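Local atomic coordinates of calcium homeostasis modulator protein 5 (Homo sapiens, PDB entry 7D60), a protein that oligomerizes into undecameric, cone-shaped channels that may serve as large pores, with gating and ion conductance likely regulated by membrane lipids. Residues L65-N70 / L105-A110; R85-R90 / C94-V99; S205-L210 / H269-S274; L212-T217 / Q276-L281. All coordinates share one frame; numbering follows the deposited sequence.

Contact 1. Residues L65-N70 / L105-A110. With PA8 (1,2-dioctanoyl-sn-glycero-3-phosphate), chain M; PA8 (1,2-dioctanoyl-sn-glycero-3-phosphate), chain B.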
# COMPACT_ATOMS: atom_id res chain seq x y z
N LEU A 65 -19.71 -42.77 -3.32
CA LEU A 65 -19.81 -41.48 -2.64
C LEU A 65 -21.13 -40.78 -2.91
O LEU A 65 -21.52 -39.91 -2.13
CB LEU A 65 -18.64 -40.60 -3.07
CG LEU A 65 -18.29 -39.37 -2.24
CD1 LEU A 65 -17.75 -39.79 -0.89
CD2 LEU A 65 -17.29 -38.51 -2.97
N GLY A 66 -21.83 -41.12 -3.99
CA GLY A 66 -23.13 -40.55 -4.24
C GLY A 66 -24.23 -41.18 -3.41
O GLY A 66 -25.28 -40.58 -3.20
N PHE A 67 -24.01 -42.41 -2.94
CA PHE A 67 -24.97 -43.05 -2.05
C PHE A 67 -24.84 -42.56 -0.61
O PHE A 67 -25.82 -42.58 0.13
CB PHE A 67 -24.80 -44.57 -2.07
CG PHE A 67 -25.20 -45.20 -3.36
CD1 PHE A 67 -26.46 -45.00 -3.88
CD2 PHE A 67 -24.32 -46.02 -4.05
CE1 PHE A 67 -26.83 -45.59 -5.07
CE2 PHE A 67 -24.69 -46.61 -5.24
CZ PHE A 67 -25.95 -46.39 -5.75
N PHE A 68 -23.64 -42.14 -0.20
CA PHE A 68 -23.46 -41.62 1.15
C PHE A 68 -24.10 -40.25 1.32
O PHE A 68 -24.71 -39.97 2.35
CB PHE A 68 -21.98 -41.53 1.50
CG PHE A 68 -21.40 -42.79 2.08
CD1 PHE A 68 -21.77 -43.21 3.34
CD2 PHE A 68 -20.46 -43.52 1.38
CE1 PHE A 68 -21.23 -44.36 3.89
CE2 PHE A 68 -19.91 -44.66 1.92
CZ PHE A 68 -20.30 -45.08 3.17
N LEU A 69 -23.96 -39.38 0.33
CA LEU A 69 -24.41 -38.01 0.44
C LEU A 69 -25.85 -37.81 0.00
O LEU A 69 -26.32 -36.67 -0.04
CB LEU A 69 -23.49 -37.09 -0.37
CG LEU A 69 -22.00 -37.22 -0.10
CD1 LEU A 69 -21.22 -36.25 -0.96
CD2 LEU A 69 -21.70 -36.98 1.35
N ASN A 70 -26.56 -38.88 -0.33
CA ASN A 70 -27.96 -38.80 -0.73
C ASN A 70 -28.81 -38.94 0.52
O ASN A 70 -28.86 -40.02 1.13
CB ASN A 70 -28.29 -39.87 -1.75
CG ASN A 70 -29.35 -39.42 -2.73
OD1 ASN A 70 -29.92 -38.35 -2.59
ND2 ASN A 70 -29.60 -40.24 -3.73
N LEU A 105 -30.11 -43.08 -10.36
CA LEU A 105 -29.88 -42.20 -11.49
C LEU A 105 -29.23 -40.89 -11.09
O LEU A 105 -28.50 -40.29 -11.88
CB LEU A 105 -31.18 -41.93 -12.24
CG LEU A 105 -31.71 -43.08 -13.10
CD1 LEU A 105 -32.94 -42.63 -13.87
CD2 LEU A 105 -30.65 -43.59 -14.04
N SER A 106 -29.47 -40.42 -9.86
CA SER A 106 -28.86 -39.17 -9.43
C SER A 106 -27.40 -39.34 -9.07
O SER A 106 -26.62 -38.39 -9.19
CB SER A 106 -29.62 -38.60 -8.24
OG SER A 106 -28.82 -37.67 -7.54
N SER A 107 -27.00 -40.52 -8.62
CA SER A 107 -25.62 -40.79 -8.26
C SER A 107 -24.79 -41.29 -9.44
O SER A 107 -23.60 -41.57 -9.26
CB SER A 107 -25.55 -41.80 -7.11
OG SER A 107 -26.00 -43.07 -7.53
N LEU A 108 -25.40 -41.41 -10.62
CA LEU A 108 -24.70 -41.81 -11.83
C LEU A 108 -24.30 -40.62 -12.69
O LEU A 108 -24.06 -40.77 -13.88
CB LEU A 108 -25.58 -42.75 -12.66
CG LEU A 108 -25.39 -44.25 -12.48
CD1 LEU A 108 -26.28 -44.98 -13.45
CD2 LEU A 108 -23.95 -44.63 -12.69
N VAL A 109 -24.22 -39.43 -12.11
CA VAL A 109 -23.89 -38.22 -12.85
C VAL A 109 -22.39 -37.93 -12.79
O VAL A 109 -21.76 -37.69 -13.81
CB VAL A 109 -24.72 -37.03 -12.35
CG1 VAL A 109 -24.28 -35.74 -13.00
CG2 VAL A 109 -26.19 -37.26 -12.64
N ALA A 110 -21.81 -37.98 -11.60
CA ALA A 110 -20.37 -37.82 -11.44
C ALA A 110 -19.53 -38.99 -11.98
O ALA A 110 -18.38 -38.74 -12.37
CB ALA A 110 -20.04 -37.56 -9.97
O1 PA8 M . -29.50 -34.83 -1.32
O2 PA8 M . -31.46 -35.87 -2.40
P1 PA8 M . -30.24 -35.01 -2.63
O3 PA8 M . -30.68 -33.66 -3.15
O4 PA8 M . -29.26 -35.72 -3.74
C1 PA8 M . -28.29 -34.96 -4.40
C2 PA8 M . -26.94 -35.18 -3.72
C3 PA8 M . -26.10 -36.16 -4.55
O5 PA8 M . -24.99 -35.48 -5.06
C4 PA8 M . -23.77 -36.15 -4.93
O6 PA8 M . -23.72 -37.20 -4.41
C5 PA8 M . -22.49 -35.52 -5.48
C6 PA8 M . -21.24 -36.35 -5.18
C7 PA8 M . -19.97 -35.73 -5.75
O7 PA8 M . -26.26 -33.96 -3.64
C12 PA8 M . -26.07 -33.50 -2.34
O8 PA8 M . -27.00 -33.30 -1.64
C13 PA8 M . -24.66 -33.24 -1.82
C14 PA8 M . -24.59 -32.04 -0.89
C15 PA8 M . -23.30 -32.00 -0.08
C16 PA8 M . -22.06 -31.93 -0.96
C17 PA8 M . -20.79 -31.69 -0.16
C18 PA8 M . -20.53 -30.21 0.09
C19 PA8 M . -19.15 -29.96 0.69
O1 PA8 B . -24.50 -39.00 8.90
O2 PA8 B . -26.77 -39.86 8.45
P1 PA8 B . -25.34 -39.82 7.95
O3 PA8 B . -25.31 -39.18 6.59
O4 PA8 B . -24.75 -41.35 7.84
C1 PA8 B . -23.84 -41.65 6.82
C2 PA8 B . -22.48 -41.05 7.18
C3 PA8 B . -21.73 -41.99 8.12
O5 PA8 B . -20.94 -42.86 7.35
C4 PA8 B . -19.56 -42.70 7.51
O6 PA8 B . -19.14 -41.94 8.31
C5 PA8 B . -18.59 -43.52 6.66
C6 PA8 B . -17.21 -42.87 6.58
C7 PA8 B . -16.23 -43.66 5.72
O7 PA8 B . -21.73 -40.84 6.02
C12 PA8 B . -21.75 -39.53 5.51
O8 PA8 B . -22.53 -38.74 5.92
C13 PA8 B . -20.77 -39.12 4.42
C14 PA8 B . -19.35 -39.63 4.65
C15 PA8 B . -18.44 -39.30 3.47
C16 PA8 B . -17.06 -39.93 3.61
C17 PA8 B . -16.11 -39.55 2.48
C18 PA8 B . -15.96 -38.04 2.32
C19 PA8 B . -14.68 -37.67 1.57
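Gly66, in the last turn of helix 47-68, and Ser107, between helices 95-106 and 109-120, bring their backbones within 4.7 Å, measured CA to CA. At Gly66 there is no side chain to hold the two apart, and Ser107 CB rests 4.0 Å from Gly66 CA. With chi1 at 67°, Ser107 OG sits between its own N and carbonyl carbon, bonds back to the carbonyl of Ile103 one helical turn earlier, and at the same time lies 3.6 Å from Phe67 CE1. The phenyl ring reaches that oxygen with its far end, meeting it obliquely. No hydrogen bond joins the two segments, so close backbone packing and this oxygen-to-ring contact make up the interface. Two phosphatidic acid molecules border 65-70. The ester carbonyl oxygen O6 of one (chain M) comes within 3.4 Å of Gly66 CA. The other (chain B) brings its glycerol-ester region obliquely to the Phe68 ring, with O7 3.6 Å from CD1, while its acyl carbon C17 lies 3.8 Å from Leu65 CD1. Within the subunit the contact joins transmembrane helices S2 and S3: Ser107 also packs on Leu63 of helix 47-68, Phe67 on Ile103 of helix 95-106, and Val109 on Tyr20 and Met23 of helix 15-38.

Contact 2. Residues R85-R90 / C94-V99. With PA8 (1,2-dioctanoyl-sn-glycero-3-phosphate), chain N.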
# COMPACT_ATOMS: atom_id res chain seq x y z
N ARG A 85 -43.08 -53.96 5.53
CA ARG A 85 -44.28 -53.61 4.79
C ARG A 85 -44.57 -52.12 4.78
O ARG A 85 -45.50 -51.69 4.09
CB ARG A 85 -45.48 -54.37 5.36
CG ARG A 85 -45.31 -55.87 5.37
CD ARG A 85 -45.16 -56.42 3.96
NE ARG A 85 -43.80 -56.88 3.67
CZ ARG A 85 -43.43 -57.47 2.54
NH1 ARG A 85 -44.33 -57.69 1.59
NH2 ARG A 85 -42.18 -57.85 2.37
N LYS A 86 -43.82 -51.31 5.53
CA LYS A 86 -43.95 -49.87 5.42
C LYS A 86 -43.11 -49.30 4.28
O LYS A 86 -43.19 -48.09 4.02
CB LYS A 86 -43.56 -49.19 6.73
CG LYS A 86 -42.08 -49.13 7.00
CD LYS A 86 -41.80 -48.68 8.42
CE LYS A 86 -40.50 -49.27 8.93
NZ LYS A 86 -40.20 -48.80 10.31
N ILE A 87 -42.32 -50.13 3.61
CA ILE A 87 -41.52 -49.71 2.47
C ILE A 87 -42.09 -50.41 1.24
O ILE A 87 -41.95 -49.93 0.11
CB ILE A 87 -40.03 -50.04 2.70
CG1 ILE A 87 -39.59 -49.49 4.05
CG2 ILE A 87 -39.15 -49.39 1.66
CD1 ILE A 87 -38.21 -49.90 4.45
N PHE A 88 -42.78 -51.53 1.46
CA PHE A 88 -43.54 -52.22 0.43
C PHE A 88 -45.03 -52.16 0.75
O PHE A 88 -45.59 -53.15 1.24
CB PHE A 88 -43.13 -53.69 0.33
CG PHE A 88 -41.69 -53.90 -0.00
CD1 PHE A 88 -41.25 -53.86 -1.31
CD2 PHE A 88 -40.76 -54.14 1.00
CE1 PHE A 88 -39.93 -54.06 -1.62
CE2 PHE A 88 -39.43 -54.33 0.70
CZ PHE A 88 -39.01 -54.29 -0.61
N PRO A 89 -45.71 -51.04 0.51
CA PRO A 89 -47.12 -50.93 0.90
C PRO A 89 -48.01 -51.72 -0.05
O PRO A 89 -47.58 -52.21 -1.09
CB PRO A 89 -47.40 -49.43 0.82
CG PRO A 89 -46.41 -48.90 -0.14
CD PRO A 89 -45.23 -49.84 -0.19
N ARG A 90 -49.28 -51.84 0.34
CA ARG A 90 -50.19 -52.74 -0.36
C ARG A 90 -50.79 -52.10 -1.60
O ARG A 90 -50.95 -52.77 -2.62
CB ARG A 90 -51.29 -53.21 0.59
CG ARG A 90 -50.79 -54.06 1.75
CD ARG A 90 -50.73 -55.54 1.39
NE ARG A 90 -49.54 -55.89 0.62
CZ ARG A 90 -48.35 -56.14 1.16
NH1 ARG A 90 -48.19 -56.09 2.48
NH2 ARG A 90 -47.32 -56.44 0.39
N CYS A 94 -45.12 -50.89 -6.24
CA CYS A 94 -44.04 -50.61 -7.17
C CYS A 94 -43.48 -49.20 -7.00
O CYS A 94 -42.69 -48.76 -7.84
CB CYS A 94 -44.53 -50.81 -8.61
SG CYS A 94 -43.24 -51.28 -9.80
N ARG A 95 -43.86 -48.49 -5.94
CA ARG A 95 -43.26 -47.19 -5.67
C ARG A 95 -41.86 -47.32 -5.08
O ARG A 95 -41.04 -46.42 -5.25
CB ARG A 95 -44.17 -46.37 -4.75
CG ARG A 95 -43.71 -44.93 -4.58
CD ARG A 95 -44.70 -43.99 -3.95
NE ARG A 95 -44.00 -42.81 -3.45
CZ ARG A 95 -43.58 -41.79 -4.19
NH1 ARG A 95 -43.80 -41.76 -5.50
NH2 ARG A 95 -42.95 -40.77 -3.62
N PHE A 96 -41.56 -48.45 -4.42
CA PHE A 96 -40.23 -48.68 -3.88
C PHE A 96 -39.17 -48.72 -4.98
O PHE A 96 -38.05 -48.24 -4.78
CB PHE A 96 -40.21 -49.98 -3.08
CG PHE A 96 -38.83 -50.43 -2.70
CD1 PHE A 96 -38.11 -49.73 -1.75
CD2 PHE A 96 -38.25 -51.53 -3.29
CE1 PHE A 96 -36.84 -50.13 -1.39
CE2 PHE A 96 -36.98 -51.94 -2.94
CZ PHE A 96 -36.27 -51.24 -1.98
N PHE A 97 -39.51 -49.27 -6.14
CA PHE A 97 -38.57 -49.28 -7.25
C PHE A 97 -38.49 -47.93 -7.95
O PHE A 97 -37.47 -47.62 -8.57
CB PHE A 97 -38.95 -50.36 -8.26
CG PHE A 97 -38.86 -51.74 -7.70
CD1 PHE A 97 -37.64 -52.36 -7.56
CD2 PHE A 97 -40.01 -52.42 -7.31
CE1 PHE A 97 -37.55 -53.64 -7.04
CE2 PHE A 97 -39.93 -53.69 -6.79
CZ PHE A 97 -38.70 -54.30 -6.65
N TYR A 98 -39.54 -47.11 -7.86
CA TYR A 98 -39.47 -45.78 -8.45
C TYR A 98 -38.58 -44.86 -7.62
O TYR A 98 -37.88 -44.01 -8.18
CB TYR A 98 -40.87 -45.19 -8.58
CG TYR A 98 -40.89 -43.78 -9.14
CD1 TYR A 98 -40.75 -43.56 -10.50
CD2 TYR A 98 -41.03 -42.68 -8.30
CE1 TYR A 98 -40.76 -42.27 -11.01
CE2 TYR A 98 -41.04 -41.40 -8.81
CZ TYR A 98 -40.90 -41.20 -10.16
OH TYR A 98 -40.91 -39.92 -10.65
N VAL A 99 -38.61 -45.00 -6.30
CA VAL A 99 -37.74 -44.19 -5.46
C VAL A 99 -36.30 -44.66 -5.58
O VAL A 99 -35.38 -43.86 -5.73
CB VAL A 99 -38.23 -44.20 -4.00
CG1 VAL A 99 -37.35 -43.32 -3.14
CG2 VAL A 99 -39.65 -43.71 -3.92
O1 PA8 N . -37.37 -34.29 -7.78
O2 PA8 N . -38.42 -36.16 -8.98
P1 PA8 N . -37.71 -34.84 -9.15
O3 PA8 N . -38.62 -33.87 -9.87
O4 PA8 N . -36.33 -35.04 -10.02
C1 PA8 N . -36.41 -35.44 -11.36
C2 PA8 N . -35.94 -36.89 -11.46
C3 PA8 N . -37.15 -37.80 -11.62
O5 PA8 N . -36.97 -38.65 -12.71
C4 PA8 N . -36.65 -39.96 -12.37
O6 PA8 N . -35.73 -40.18 -11.65
C5 PA8 N . -37.46 -41.14 -12.90
C6 PA8 N . -36.71 -42.46 -12.70
C7 PA8 N . -37.64 -43.65 -12.56
O7 PA8 N . -35.08 -37.04 -12.55
C12 PA8 N . -33.79 -37.51 -12.26
O8 PA8 N . -33.42 -37.61 -11.14
C13 PA8 N . -32.85 -37.89 -13.41
C14 PA8 N . -31.39 -37.59 -13.10
C15 PA8 N . -30.52 -37.54 -14.36
C16 PA8 N . -30.08 -38.92 -14.84
C17 PA8 N . -28.62 -38.92 -15.32
C18 PA8 N . -28.20 -40.25 -15.91
C19 PA8 N . -26.91 -40.15 -16.73
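The cytoplasmic connection between S2 and S3 folds back on itself here, so that Ile87 and Phe88 of the loop after helix 71-77 pack on Phe96 in the first turn of helix 95-106. Phe96 takes contacts from both loop residues. Its CG stands anti to the backbone N (chi1 170°), which carries the ring out toward the loop. Ile87 reaches it obliquely with the CG2 methyl, 3.6 Å from Phe96 CD1. Phe88 CE1 comes to the CD2 side, 3.5 Å from Phe96 CD2, and Phe88 CZ lies over a face of the Phe96 ring, displaced toward its rim; both loop residues approach from the same side of the ring plane. The two phenyl planes are inclined at 55° with centroids 4.8 Å apart, an oblique aromatic pair. The return is short: three residues separate the two segments, and Leu76 of helix 71-77 touches both Ile87 and Phe96. The Phe96 CB also lies 3.6 Å from Ile87 O. Further along the same helix, Tyr98 presents CD1 to acyl carbon C7 of a phosphatidic acid (chain N) at 3.7 Å, while Lys86 makes a salt bridge to Glu263 and a hydrogen bond to Ser208 of a neighbouring subunit.

Contact 3. Residues S205-L210 / H269-S274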
# COMPACT_ATOMS: atom_id res chain seq x y z
N SER A 205 -46.91 -36.90 -14.04
CA SER A 205 -47.14 -36.43 -12.68
C SER A 205 -48.64 -36.35 -12.39
O SER A 205 -49.47 -36.22 -13.29
CB SER A 205 -46.49 -35.07 -12.49
OG SER A 205 -47.01 -34.41 -11.35
N LYS A 206 -48.97 -36.44 -11.10
CA LYS A 206 -50.37 -36.43 -10.68
C LYS A 206 -50.93 -35.03 -10.55
O LYS A 206 -52.15 -34.86 -10.59
CB LYS A 206 -50.52 -37.17 -9.35
CG LYS A 206 -50.28 -38.65 -9.44
CD LYS A 206 -51.33 -39.31 -10.29
CE LYS A 206 -51.34 -40.81 -10.09
NZ LYS A 206 -51.21 -41.54 -11.38
N VAL A 207 -50.08 -34.02 -10.38
CA VAL A 207 -50.51 -32.65 -10.20
C VAL A 207 -49.97 -31.82 -11.35
O VAL A 207 -49.04 -32.21 -12.06
CB VAL A 207 -50.04 -32.08 -8.84
CG1 VAL A 207 -50.60 -32.90 -7.72
CG2 VAL A 207 -48.54 -32.08 -8.76
N SER A 208 -50.57 -30.65 -11.55
CA SER A 208 -50.15 -29.74 -12.60
C SER A 208 -49.00 -28.88 -12.09
O SER A 208 -48.44 -29.13 -11.03
CB SER A 208 -51.33 -28.92 -13.09
OG SER A 208 -52.10 -29.66 -14.01
N TYR A 209 -48.65 -27.84 -12.85
CA TYR A 209 -47.44 -27.08 -12.54
C TYR A 209 -47.62 -26.22 -11.30
O TYR A 209 -46.66 -26.02 -10.55
CB TYR A 209 -47.05 -26.21 -13.73
CG TYR A 209 -45.86 -25.32 -13.44
CD1 TYR A 209 -44.58 -25.85 -13.41
CD2 TYR A 209 -46.03 -23.97 -13.17
CE1 TYR A 209 -43.49 -25.06 -13.13
CE2 TYR A 209 -44.94 -23.17 -12.87
CZ TYR A 209 -43.67 -23.72 -12.86
OH TYR A 209 -42.59 -22.93 -12.58
N LEU A 210 -48.82 -25.69 -11.08
CA LEU A 210 -49.01 -24.74 -9.99
C LEU A 210 -49.10 -25.44 -8.64
O LEU A 210 -48.60 -24.93 -7.64
CB LEU A 210 -50.26 -23.91 -10.26
CG LEU A 210 -50.24 -22.45 -9.83
CD1 LEU A 210 -49.07 -21.74 -10.47
CD2 LEU A 210 -51.53 -21.79 -10.24
N HIS A 269 -44.43 -41.46 0.99
CA HIS A 269 -45.57 -40.63 0.63
C HIS A 269 -45.88 -40.73 -0.86
O HIS A 269 -45.01 -40.52 -1.70
CB HIS A 269 -45.30 -39.17 1.00
CG HIS A 269 -46.40 -38.24 0.60
ND1 HIS A 269 -47.73 -38.52 0.81
CD2 HIS A 269 -46.37 -37.02 0.00
CE1 HIS A 269 -48.47 -37.53 0.36
NE2 HIS A 269 -47.67 -36.60 -0.13
N SER A 270 -47.14 -41.04 -1.18
CA SER A 270 -47.64 -41.04 -2.54
C SER A 270 -48.89 -40.16 -2.60
O SER A 270 -49.78 -40.31 -1.77
CB SER A 270 -47.97 -42.45 -3.01
OG SER A 270 -49.00 -43.01 -2.22
N PHE A 271 -48.94 -39.28 -3.59
CA PHE A 271 -50.04 -38.32 -3.68
C PHE A 271 -51.33 -38.99 -4.13
O PHE A 271 -51.33 -39.89 -4.98
CB PHE A 271 -49.68 -37.20 -4.66
CG PHE A 271 -50.59 -36.00 -4.56
CD1 PHE A 271 -50.33 -34.99 -3.65
CD2 PHE A 271 -51.70 -35.88 -5.39
CE1 PHE A 271 -51.17 -33.90 -3.56
CE2 PHE A 271 -52.54 -34.79 -5.29
CZ PHE A 271 -52.27 -33.80 -4.38
N HIS A 272 -52.44 -38.55 -3.55
CA HIS A 272 -53.78 -38.92 -3.98
C HIS A 272 -54.59 -37.65 -4.20
O HIS A 272 -54.60 -36.77 -3.33
CB HIS A 272 -54.48 -39.81 -2.95
CG HIS A 272 -53.93 -41.20 -2.90
ND1 HIS A 272 -53.42 -41.76 -1.76
CD2 HIS A 272 -53.82 -42.15 -3.87
CE1 HIS A 272 -53.01 -42.99 -2.01
NE2 HIS A 272 -53.25 -43.25 -3.28
N GLN A 273 -55.25 -37.55 -5.35
CA GLN A 273 -55.96 -36.32 -5.68
C GLN A 273 -57.34 -36.24 -5.06
O GLN A 273 -57.96 -35.17 -5.11
CB GLN A 273 -56.05 -36.17 -7.20
CG GLN A 273 -57.00 -37.13 -7.88
CD GLN A 273 -56.64 -37.37 -9.33
OE1 GLN A 273 -55.48 -37.21 -9.73
NE2 GLN A 273 -57.63 -37.73 -10.13
N SER A 274 -57.85 -37.33 -4.49
CA SER A 274 -59.13 -37.27 -3.78
C SER A 274 -58.99 -36.53 -2.46
O SER A 274 -59.77 -35.62 -2.16
CB SER A 274 -59.67 -38.68 -3.56
OG SER A 274 -58.72 -39.48 -2.87
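A small apolar contact between two irregular pieces of the cytoplasmic region sets Val207, in the linker between helices 168-203 and 209-246, against Phe271, in the loop between helices 259-264 and 280-287. The valine meets the ring from above: its CG1 methyl lies 3.9 Å from the centroid of the Phe271 ring and 21° off the ring normal, a CH-pi interaction over the face. The nearest ring atom is Phe271 CE2, 3.6 Å from Val207 CG1, so the methyl is displaced toward that side of the ring. Phe271 swings its ring across to the linker with CG anti to the backbone N (chi1 -166°), and the two side chains cross at about a right angle. Lys206 adds its CB, 4.3 Å from Phe271 CD2, before the rest of its chain leads away. Within the linker, Ser205 OG donates a hydrogen bond to Val207 O at 3.1 Å, two residues further on. Helix 209-246 supports both partners, Leu212 and Trp215 packing on Val207 and Gln211 on Phe271. At the subunit boundary, Ser208 OG hydrogen-bonds to Glu263 of a neighbouring subunit, and Gln273 packs on Phe259 of that subunit.

Contact 4. Residues L212-T217 / Q276-L281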
# COMPACT_ATOMS: atom_id res chain seq x y z
N LEU A 212 -47.67 -28.33 -8.00
CA LEU A 212 -46.34 -28.85 -7.74
C LEU A 212 -45.40 -27.78 -7.21
O LEU A 212 -44.44 -28.10 -6.51
CB LEU A 212 -45.76 -29.47 -9.01
CG LEU A 212 -44.50 -30.31 -8.90
CD1 LEU A 212 -44.80 -31.67 -8.32
CD2 LEU A 212 -43.86 -30.45 -10.26
N SER A 213 -45.66 -26.51 -7.51
CA SER A 213 -44.84 -25.43 -6.99
C SER A 213 -45.16 -25.13 -5.54
O SER A 213 -44.29 -24.67 -4.80
CB SER A 213 -45.04 -24.19 -7.84
OG SER A 213 -44.13 -23.18 -7.47
N PHE A 214 -46.40 -25.37 -5.11
CA PHE A 214 -46.75 -25.24 -3.70
C PHE A 214 -46.24 -26.42 -2.89
O PHE A 214 -45.83 -26.24 -1.74
CB PHE A 214 -48.26 -25.11 -3.54
CG PHE A 214 -48.70 -25.07 -2.11
CD1 PHE A 214 -48.44 -23.96 -1.33
CD2 PHE A 214 -49.36 -26.14 -1.54
CE1 PHE A 214 -48.83 -23.92 -0.01
CE2 PHE A 214 -49.74 -26.11 -0.23
CZ PHE A 214 -49.48 -25.00 0.54
N TRP A 215 -46.27 -27.61 -3.48
CA TRP A 215 -45.79 -28.82 -2.83
C TRP A 215 -44.30 -28.74 -2.52
O TRP A 215 -43.84 -29.20 -1.47
CB TRP A 215 -46.12 -30.01 -3.73
CG TRP A 215 -45.92 -31.40 -3.20
CD1 TRP A 215 -45.41 -31.77 -2.00
CD2 TRP A 215 -46.25 -32.61 -3.89
NE1 TRP A 215 -45.38 -33.13 -1.90
CE2 TRP A 215 -45.90 -33.67 -3.04
CE3 TRP A 215 -46.80 -32.90 -5.13
CZ2 TRP A 215 -46.08 -35.00 -3.40
CZ3 TRP A 215 -46.98 -34.21 -5.49
CH2 TRP A 215 -46.63 -35.25 -4.63
N LYS A 216 -43.52 -28.12 -3.41
CA LYS A 216 -42.10 -27.97 -3.15
C LYS A 216 -41.81 -26.89 -2.12
O LYS A 216 -40.79 -26.96 -1.43
CB LYS A 216 -41.36 -27.64 -4.45
CG LYS A 216 -41.16 -28.81 -5.36
CD LYS A 216 -40.65 -28.36 -6.71
CE LYS A 216 -40.55 -29.52 -7.68
NZ LYS A 216 -40.27 -30.80 -6.99
N THR A 217 -42.67 -25.88 -2.01
CA THR A 217 -42.49 -24.86 -0.99
C THR A 217 -42.83 -25.39 0.39
O THR A 217 -42.19 -25.03 1.38
CB THR A 217 -43.35 -23.64 -1.32
OG1 THR A 217 -43.20 -23.32 -2.71
CG2 THR A 217 -42.93 -22.44 -0.50
N GLN A 276 -56.03 -34.45 -0.79
CA GLN A 276 -54.72 -33.94 -1.16
C GLN A 276 -53.92 -33.63 0.10
O GLN A 276 -54.16 -32.63 0.78
CB GLN A 276 -54.85 -32.73 -2.08
CG GLN A 276 -55.96 -31.76 -1.74
CD GLN A 276 -56.25 -30.81 -2.88
OE1 GLN A 276 -55.95 -31.11 -4.03
NE2 GLN A 276 -56.83 -29.66 -2.56
N HIS A 277 -52.97 -34.50 0.42
CA HIS A 277 -52.02 -34.28 1.50
C HIS A 277 -50.64 -34.10 0.90
O HIS A 277 -50.27 -34.79 -0.05
CB HIS A 277 -52.03 -35.45 2.47
CG HIS A 277 -53.37 -35.75 3.06
ND1 HIS A 277 -54.02 -36.94 2.87
CD2 HIS A 277 -54.19 -34.99 3.83
CE1 HIS A 277 -55.18 -36.92 3.50
NE2 HIS A 277 -55.30 -35.75 4.09
N TYR A 278 -49.87 -33.18 1.46
CA TYR A 278 -48.59 -32.79 0.88
C TYR A 278 -47.40 -33.43 1.58
O TYR A 278 -46.26 -33.21 1.15
CB TYR A 278 -48.46 -31.27 0.88
CG TYR A 278 -49.50 -30.60 0.03
CD1 TYR A 278 -49.41 -30.62 -1.35
CD2 TYR A 278 -50.58 -29.97 0.61
CE1 TYR A 278 -50.36 -30.02 -2.13
CE2 TYR A 278 -51.54 -29.37 -0.16
CZ TYR A 278 -51.43 -29.40 -1.53
OH TYR A 278 -52.38 -28.80 -2.30
N SER A 279 -47.62 -34.21 2.63
CA SER A 279 -46.58 -35.03 3.23
C SER A 279 -47.26 -36.19 3.94
O SER A 279 -48.48 -36.29 3.97
CB SER A 279 -45.71 -34.24 4.21
OG SER A 279 -46.48 -33.69 5.26
N THR A 280 -46.44 -37.08 4.49
CA THR A 280 -46.99 -38.16 5.30
C THR A 280 -47.23 -37.74 6.73
O THR A 280 -47.96 -38.42 7.45
CB THR A 280 -46.06 -39.38 5.25
OG1 THR A 280 -46.60 -40.42 6.06
CG2 THR A 280 -44.69 -39.02 5.75
N LEU A 281 -46.64 -36.62 7.16
CA LEU A 281 -46.99 -36.03 8.44
C LEU A 281 -48.29 -35.25 8.36
O LEU A 281 -49.02 -35.16 9.35
CB LEU A 281 -45.86 -35.13 8.92
CG LEU A 281 -45.89 -34.66 10.37
CD1 LEU A 281 -46.03 -35.84 11.28
CD2 LEU A 281 -44.62 -33.92 10.68
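Tyr278 reaches from its CB into the angle between Phe214 and Trp215, its CG anti to its own carbonyl carbon (chi1 -63°). On one side of the ring CD1 comes first, 4.0 Å from Trp215 CG, and approaches over a face of the indole. CE1 then passes 4.0 Å from Phe214 CD2. Along the other side CD2 lies 4.0 Å from Phe214 CE2, and CE2 makes the closest ring contact, 3.7 Å from that same Phe214 CE2. CZ is about equally near CD2 and CE2 of Phe214, and the OH continues past them to a weak hydrogen bond with Gln211. The three rings form an aromatic cluster built from two edge-to-face pairs: Phe214 points its edge at the face of Tyr278 with planes at 83°, and Tyr278 turns its own edge toward the five-membered ring of Trp215, planes at 64°. Successive residues of helix 209-246 thus grip one ring from two directions. Trp215 NE1 also lies 3.2 Å from Tyr278 O. Just beyond, Ser279 is the N-cap of helix 280-287, its OG accepting from His282 N, so Tyr278 immediately precedes the cap of that helix. A neighbouring subunit packs Met256 on Phe214 and Trp262 on Tyr278.

Following the chain, contact 1 opens first at the end of S2, and its loop closes at 105-110 in S3. Contact 2 is nested inside that loop, folding the intervening cytoplasmic connection onto helix 95-106, which both contacts share. Contacts 3 and 4 follow in series and cross each other, contact 3 closing its loop at 269-274 and contact 4 at 276-281, each around most of helix 209-246. They lay the C-terminal loop and the start of helix 280-287 along the beginning of that helix. Their centres are about 9 Å apart, and Phe271 touches Gln276. Contact 2 meets contact 3 where Arg95 reaches His269 and Ser270, linking the S2-S3 connection to the C-terminal region.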